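Long-range contact in taurocyamine kinase (Schistosoma mansoni, PDB 4WOD), which catalyses the reversible, magnesium-dependent transfer of phosphate from ATP to taurocyamine, storing it as N-phosphotaurocyamine: residues Leu519-Thr531 against Trp564-Phe578. The protein carries 4 engineered substitutions. Numbering follows the deposited sequence.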
loop_
_atom_site.group_PDB
_atom_site.type_symbol
_atom_site.label_atom_id
_atom_site.label_comp_id
_atom_site.label_asym_id
_atom_site.label_seq_id
_atom_site.Cartn_x
_atom_site.Cartn_y
_atom_site.Cartn_z
ATOM N N LEU A 519 -23.732 6.464 -27.713
ATOM C CA LEU A 519 -24.209 5.122 -28.120
ATOM C C LEU A 519 -25.714 5.064 -28.049
ATOM O O LEU A 519 -26.301 5.658 -27.160
ATOM C CB LEU A 519 -23.644 4.019 -27.242
ATOM C CG LEU A 519 -22.132 3.772 -27.307
ATOM C CD1 LEU A 519 -21.733 2.800 -26.203
ATOM C CD2 LEU A 519 -21.786 3.214 -28.673
ATOM N N THR A 520 -26.324 4.352 -28.985
ATOM C CA THR A 520 -27.776 4.317 -29.091
ATOM C C THR A 520 -28.338 2.904 -29.009
ATOM O O THR A 520 -27.598 1.931 -29.008
ATOM C CB THR A 520 -28.247 4.935 -30.414
ATOM O OG1 THR A 520 -27.832 4.085 -31.493
ATOM C CG2 THR A 520 -27.645 6.326 -30.600
ATOM N N GLY A 521 -29.661 2.814 -28.939
ATOM C CA GLY A 521 -30.370 1.551 -28.916
ATOM C C GLY A 521 -30.014 0.730 -27.697
ATOM O O GLY A 521 -29.938 1.242 -26.579
ATOM N N GLU A 522 -29.793 -0.557 -27.927
ATOM C CA GLU A 522 -29.370 -1.492 -26.888
ATOM C C GLU A 522 -28.102 -1.025 -26.155
ATOM O O GLU A 522 -27.864 -1.373 -24.996
ATOM C CB GLU A 522 -29.127 -2.869 -27.508
ATOM C CG GLU A 522 -28.962 -3.977 -26.494
ATOM C CD GLU A 522 -29.076 -5.354 -27.123
ATOM O OE1 GLU A 522 -28.997 -5.443 -28.373
ATOM O OE2 GLU A 522 -29.251 -6.341 -26.367
ATOM N N HIS A 523 -27.286 -0.241 -26.838
ATOM C CA HIS A 523 -26.006 0.166 -26.284
ATOM C C HIS A 523 -26.098 1.500 -25.548
ATOM O O HIS A 523 -25.162 1.885 -24.862
ATOM C CB HIS A 523 -24.958 0.221 -27.405
ATOM C CG HIS A 523 -24.752 -1.104 -28.073
ATOM N ND1 HIS A 523 -25.455 -1.493 -29.194
ATOM C CD2 HIS A 523 -23.951 -2.144 -27.753
ATOM C CE1 HIS A 523 -25.090 -2.716 -29.537
ATOM N NE2 HIS A 523 -24.179 -3.134 -28.676
ATOM N N ALA A 524 -27.223 2.199 -25.687
ATOM C CA ALA A 524 -27.425 3.440 -24.959
ATOM C C ALA A 524 -27.240 3.191 -23.465
ATOM O O ALA A 524 -27.665 2.146 -22.950
ATOM C CB ALA A 524 -28.816 4.015 -25.244
ATOM N N GLY A 525 -26.581 4.123 -22.785
ATOM C CA GLY A 525 -26.287 3.950 -21.379
ATOM C C GLY A 525 -25.798 5.210 -20.681
ATOM O O GLY A 525 -25.985 6.317 -21.170
ATOM N N THR A 526 -25.167 5.031 -19.524
ATOM C CA THR A 526 -24.708 6.145 -18.695
ATOM C C THR A 526 -23.237 5.952 -18.327
ATOM O O THR A 526 -22.841 4.876 -17.880
ATOM C CB THR A 526 -25.555 6.251 -17.387
ATOM O OG1 THR A 526 -26.925 6.539 -17.717
ATOM C CG2 THR A 526 -25.015 7.321 -16.472
ATOM N N TYR A 527 -22.427 6.984 -18.515
ATOM C CA TYR A 527 -21.041 6.928 -18.054
ATOM C C TYR A 527 -20.914 7.413 -16.595
ATOM O O TYR A 527 -21.396 8.491 -16.244
ATOM C CB TYR A 527 -20.142 7.760 -18.968
ATOM C CG TYR A 527 -18.690 7.738 -18.554
ATOM C CD1 TYR A 527 -17.951 6.563 -18.620
ATOM C CD2 TYR A 527 -18.049 8.897 -18.111
ATOM C CE1 TYR A 527 -16.610 6.535 -18.245
ATOM C CE2 TYR A 527 -16.715 8.873 -17.730
ATOM C CZ TYR A 527 -16.002 7.691 -17.798
ATOM O OH TYR A 527 -14.673 7.659 -17.415
ATOM N N TYR A 528 -20.276 6.605 -15.754
ATOM C CA TYR A 528 -20.062 6.977 -14.355
ATOM C C TYR A 528 -18.584 7.207 -14.078
ATOM O O TYR A 528 -17.857 6.252 -13.811
ATOM C CB TYR A 528 -20.592 5.902 -13.402
ATOM C CG TYR A 528 -22.051 5.570 -13.607
ATOM C CD1 TYR A 528 -23.052 6.312 -12.979
ATOM C CD2 TYR A 528 -22.431 4.531 -14.454
ATOM C CE1 TYR A 528 -24.396 6.013 -13.171
ATOM C CE2 TYR A 528 -23.770 4.226 -14.656
ATOM C CZ TYR A 528 -24.745 4.969 -14.012
ATOM O OH TYR A 528 -26.073 4.663 -14.220
ATOM N N PRO A 529 -18.144 8.473 -14.146
ATOM C CA PRO A 529 -16.744 8.781 -13.839
ATOM C C PRO A 529 -16.418 8.484 -12.387
ATOM O O PRO A 529 -17.163 8.898 -11.496
ATOM C CB PRO A 529 -16.623 10.286 -14.126
ATOM C CG PRO A 529 -18.028 10.804 -14.223
ATOM C CD PRO A 529 -18.896 9.650 -14.625
ATOM N N LEU A 530 -15.318 7.780 -12.156
ATOM C CA LEU A 530 -14.873 7.515 -10.797
ATOM C C LEU A 530 -14.604 8.820 -10.014
ATOM O O LEU A 530 -14.655 8.821 -8.781
ATOM C CB LEU A 530 -13.624 6.624 -10.827
ATOM C CG LEU A 530 -13.789 5.133 -10.505
ATOM C CD1 LEU A 530 -14.831 4.474 -11.392
ATOM C CD2 LEU A 530 -12.458 4.370 -10.595
ATOM N N THR A 531 -14.352 9.925 -10.727
ATOM C CA THR A 531 -14.043 11.222 -10.101
ATOM C C THR A 531 -15.285 11.995 -9.691
ATOM O O THR A 531 -15.273 12.664 -8.672
ATOM C CB THR A 531 -13.215 12.150 -11.015
ATOM O OG1 THR A 531 -13.845 12.264 -12.296
ATOM C CG2 THR A 531 -11.833 11.611 -11.193
ATOM N N TRP A 564 -4.914 8.675 -9.017
ATOM C CA TRP A 564 -6.217 8.089 -8.739
ATOM C C TRP A 564 -7.227 9.143 -8.272
ATOM O O TRP A 564 -6.886 10.053 -7.496
ATOM C CB TRP A 564 -6.040 6.991 -7.697
ATOM C CG TRP A 564 -7.252 6.174 -7.448
ATOM C CD1 TRP A 564 -8.092 6.259 -6.376
ATOM C CD2 TRP A 564 -7.772 5.141 -8.290
ATOM N NE1 TRP A 564 -9.105 5.339 -6.503
ATOM C CE2 TRP A 564 -8.930 4.640 -7.667
ATOM C CE3 TRP A 564 -7.375 4.596 -9.511
ATOM C CZ2 TRP A 564 -9.688 3.615 -8.221
ATOM C CZ3 TRP A 564 -8.131 3.580 -10.063
ATOM C CH2 TRP A 564 -9.274 3.095 -9.413
ATOM N N PRO A 565 -8.472 9.056 -8.767
ATOM C CA PRO A 565 -8.985 8.105 -9.756
ATOM C C PRO A 565 -9.244 8.780 -11.101
ATOM O O PRO A 565 -10.221 8.448 -11.775
ATOM C CB PRO A 565 -10.306 7.662 -9.125
ATOM C CG PRO A 565 -10.791 8.935 -8.403
ATOM C CD PRO A 565 -9.571 9.872 -8.232
ATOM N N VAL A 566 -8.392 9.731 -11.474
ATOM C CA VAL A 566 -8.652 10.597 -12.618
ATOM C C VAL A 566 -8.717 9.818 -13.933
ATOM O O VAL A 566 -7.883 8.953 -14.197
ATOM C CB VAL A 566 -7.573 11.705 -12.710
ATOM C CG1 VAL A 566 -7.815 12.600 -13.907
ATOM C CG2 VAL A 566 -7.588 12.532 -11.444
ATOM N N GLY A 567 -9.714 10.137 -14.749
ATOM C CA GLY A 567 -9.896 9.516 -16.049
ATOM C C GLY A 567 -10.412 8.084 -16.051
ATOM O O GLY A 567 -10.481 7.461 -17.121
ATOM N N ARG A 568 -10.760 7.553 -14.874
ATOM C CA ARG A 568 -11.332 6.214 -14.762
ATOM C C ARG A 568 -12.854 6.258 -14.621
ATOM O O ARG A 568 -13.398 7.199 -14.051
ATOM C CB ARG A 568 -10.772 5.450 -13.556
ATOM C CG ARG A 568 -9.356 4.889 -13.710
ATOM C CD ARG A 568 -8.315 5.979 -13.578
ATOM N NE ARG A 568 -6.995 5.428 -13.278
ATOM C CZ ARG A 568 -6.016 6.109 -12.693
ATOM N NH1 ARG A 568 -6.212 7.376 -12.318
ATOM N NH2 ARG A 568 -4.852 5.516 -12.465
ATOM N N GLY A 569 -13.534 5.220 -15.106
ATOM C CA GLY A 569 -14.978 5.167 -14.962
ATOM C C GLY A 569 -15.581 3.890 -15.509
ATOM O O GLY A 569 -14.897 3.075 -16.121
ATOM N N ILE A 570 -16.877 3.724 -15.262
ATOM C CA ILE A 570 -17.628 2.583 -15.732
ATOM C C ILE A 570 -18.841 3.081 -16.506
ATOM O O ILE A 570 -19.561 3.958 -16.032
ATOM C CB ILE A 570 -18.092 1.675 -14.563
ATOM C CG1 ILE A 570 -16.883 1.174 -13.757
ATOM C CG2 ILE A 570 -18.921 0.485 -15.094
ATOM C CD1 ILE A 570 -17.267 0.413 -12.505
ATOM N N PHE A 571 -19.052 2.505 -17.689
ATOM C CA PHE A 571 -20.239 2.749 -18.514
ATOM C C PHE A 571 -21.068 1.467 -18.576
ATOM O O PHE A 571 -20.520 0.376 -18.656
ATOM C CB PHE A 571 -19.832 3.185 -19.932
ATOM C CG PHE A 571 -20.982 3.263 -20.919
ATOM C CD1 PHE A 571 -21.705 4.432 -21.061
ATOM C CD2 PHE A 571 -21.307 2.174 -21.725
ATOM C CE1 PHE A 571 -22.763 4.516 -21.966
ATOM C CE2 PHE A 571 -22.362 2.245 -22.647
ATOM C CZ PHE A 571 -23.086 3.420 -22.762
ATOM N N HIS A 572 -22.389 1.584 -18.524
ATOM C CA HIS A 572 -23.205 0.460 -18.949
ATOM C C HIS A 572 -24.578 0.915 -19.409
ATOM O O HIS A 572 -25.011 2.030 -19.115
ATOM C CB HIS A 572 -23.324 -0.613 -17.845
ATOM C CG HIS A 572 -23.975 -0.150 -16.575
ATOM N ND1 HIS A 572 -25.265 0.341 -16.522
ATOM C CD2 HIS A 572 -23.524 -0.154 -15.296
ATOM C CE1 HIS A 572 -25.568 0.644 -15.271
ATOM N NE2 HIS A 572 -24.530 0.351 -14.507
ATOM N N ASN A 573 -25.253 0.037 -20.144
ATOM C CA ASN A 573 -26.615 0.316 -20.564
ATOM C C ASN A 573 -27.560 0.035 -19.392
ATOM O O ASN A 573 -27.131 -0.437 -18.324
ATOM C CB ASN A 573 -26.994 -0.504 -21.812
ATOM C CG ASN A 573 -26.848 -2.017 -21.623
ATOM O OD1 ASN A 573 -26.459 -2.499 -20.561
ATOM N ND2 ASN A 573 -27.184 -2.773 -22.671
ATOM N N ASN A 574 -28.834 0.362 -19.558
ATOM C CA ASN A 574 -29.750 0.219 -18.441
ATOM C C ASN A 574 -29.886 -1.213 -17.951
ATOM O O ASN A 574 -29.935 -1.458 -16.733
ATOM C CB ASN A 574 -31.129 0.761 -18.809
ATOM C CG ASN A 574 -32.037 0.863 -17.602
ATOM O OD1 ASN A 574 -32.830 -0.037 -17.328
ATOM N ND2 ASN A 574 -31.904 1.957 -16.855
ATOM N N SER A 575 -29.946 -2.153 -18.898
ATOM C CA SER A 575 -30.070 -3.579 -18.610
ATOM C C SER A 575 -28.820 -4.213 -18.013
ATOM O O SER A 575 -28.858 -5.372 -17.595
ATOM C CB SER A 575 -30.421 -4.347 -19.889
ATOM O OG SER A 575 -31.676 -3.937 -20.385
ATOM N N LYS A 576 -27.714 -3.467 -18.028
ATOM C CA LYS A 576 -26.413 -3.950 -17.555
ATOM C C LYS A 576 -25.929 -5.177 -18.327
ATOM O O LYS A 576 -25.288 -6.066 -17.762
ATOM C CB LYS A 576 -26.462 -4.249 -16.050
ATOM C CG LYS A 576 -26.735 -3.015 -15.227
ATOM C CD LYS A 576 -27.081 -3.342 -13.789
ATOM C CE LYS A 576 -27.958 -2.235 -13.194
ATOM N NZ LYS A 576 -28.152 -2.355 -11.724
ATOM N N THR A 577 -26.201 -5.183 -19.630
ATOM C CA THR A 577 -25.808 -6.265 -20.518
ATOM C C THR A 577 -24.724 -5.819 -21.486
ATOM O O THR A 577 -24.184 -6.623 -22.238
ATOM C CB THR A 577 -26.990 -6.798 -21.326
ATOM O OG1 THR A 577 -27.532 -5.746 -22.129
ATOM C CG2 THR A 577 -28.057 -7.345 -20.395
ATOM N N PHE A 578 -24.403 -4.537 -21.440
ATOM C CA PHE A 578 -23.292 -3.992 -22.199
ATOM C C PHE A 578 -22.585 -2.982 -21.299
ATOM O O PHE A 578 -23.209 -2.055 -20.795
ATOM C CB PHE A 578 -23.771 -3.338 -23.513
ATOM C CG PHE A 578 -22.649 -2.782 -24.342
ATOM C CD1 PHE A 578 -21.847 -3.627 -25.093
ATOM C CD2 PHE A 578 -22.379 -1.419 -24.344
ATOM C CE1 PHE A 578 -20.788 -3.118 -25.854
ATOM C CE2 PHE A 578 -21.322 -0.901 -25.107
ATOM C CZ PHE A 578 -20.529 -1.754 -25.847
HETATM O O HOH W 1 -29.964 -5.996 -23.406
HETATM O O HOH W 2 -13.038 9.928 -13.553
#
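Asn573 and Glu522 give a worked example of how one carboxamide can tie a hairpin turn both to a separate loop of the same chain and to itself. With CG lodged between the backbone N and the carbonyl carbon (chi1 57°), CB of Asn573 rests 3.0 Å from Ala524 O, and the amide beyond it uses both its ends. ND2 donates to Glu522 O at 2.8 Å, almost straight at 171° and in the amide plane, and its other bond, also near that plane, goes to Thr577 OG1. OD1 accepts from two backbone donors, Thr577 N on a lone pair and Phe578 N from above the carbonyl plane. Two bonds on each end thus fix the rotation of the amide, which bridges from the first residue of the type I turn Asn573-Lys576 to the two residues that follow it.

This turn links strand 569-573 to strand 578-582 in the antiparallel sheet of the second catalytic domain, the phosphagen kinase fold, where 525-529 is one of the two outermost strands. It pairs with 569-573 through Thr526-His572 and Tyr528-Ile570, and Tyr528 N reaches Ile570 O at 2.8 Å.

On the sheet face covered by helix 502-517, the Phe571 ring runs alongside the backbone of Gly525, its edge meeting His523 O 3.3 Å from CZ, while Leu519 CD1 touches CE2. The His523 edge points CD2 at the centre of the Phe578 face in a T-shaped pair, planes at 87°, while NE2 bonds to Arg605 O. At the far end, Leu530 sets CD2 3.6 Å from both Trp564 CH2 and Arg568 CB, and CD1 lies against Gly569 CA.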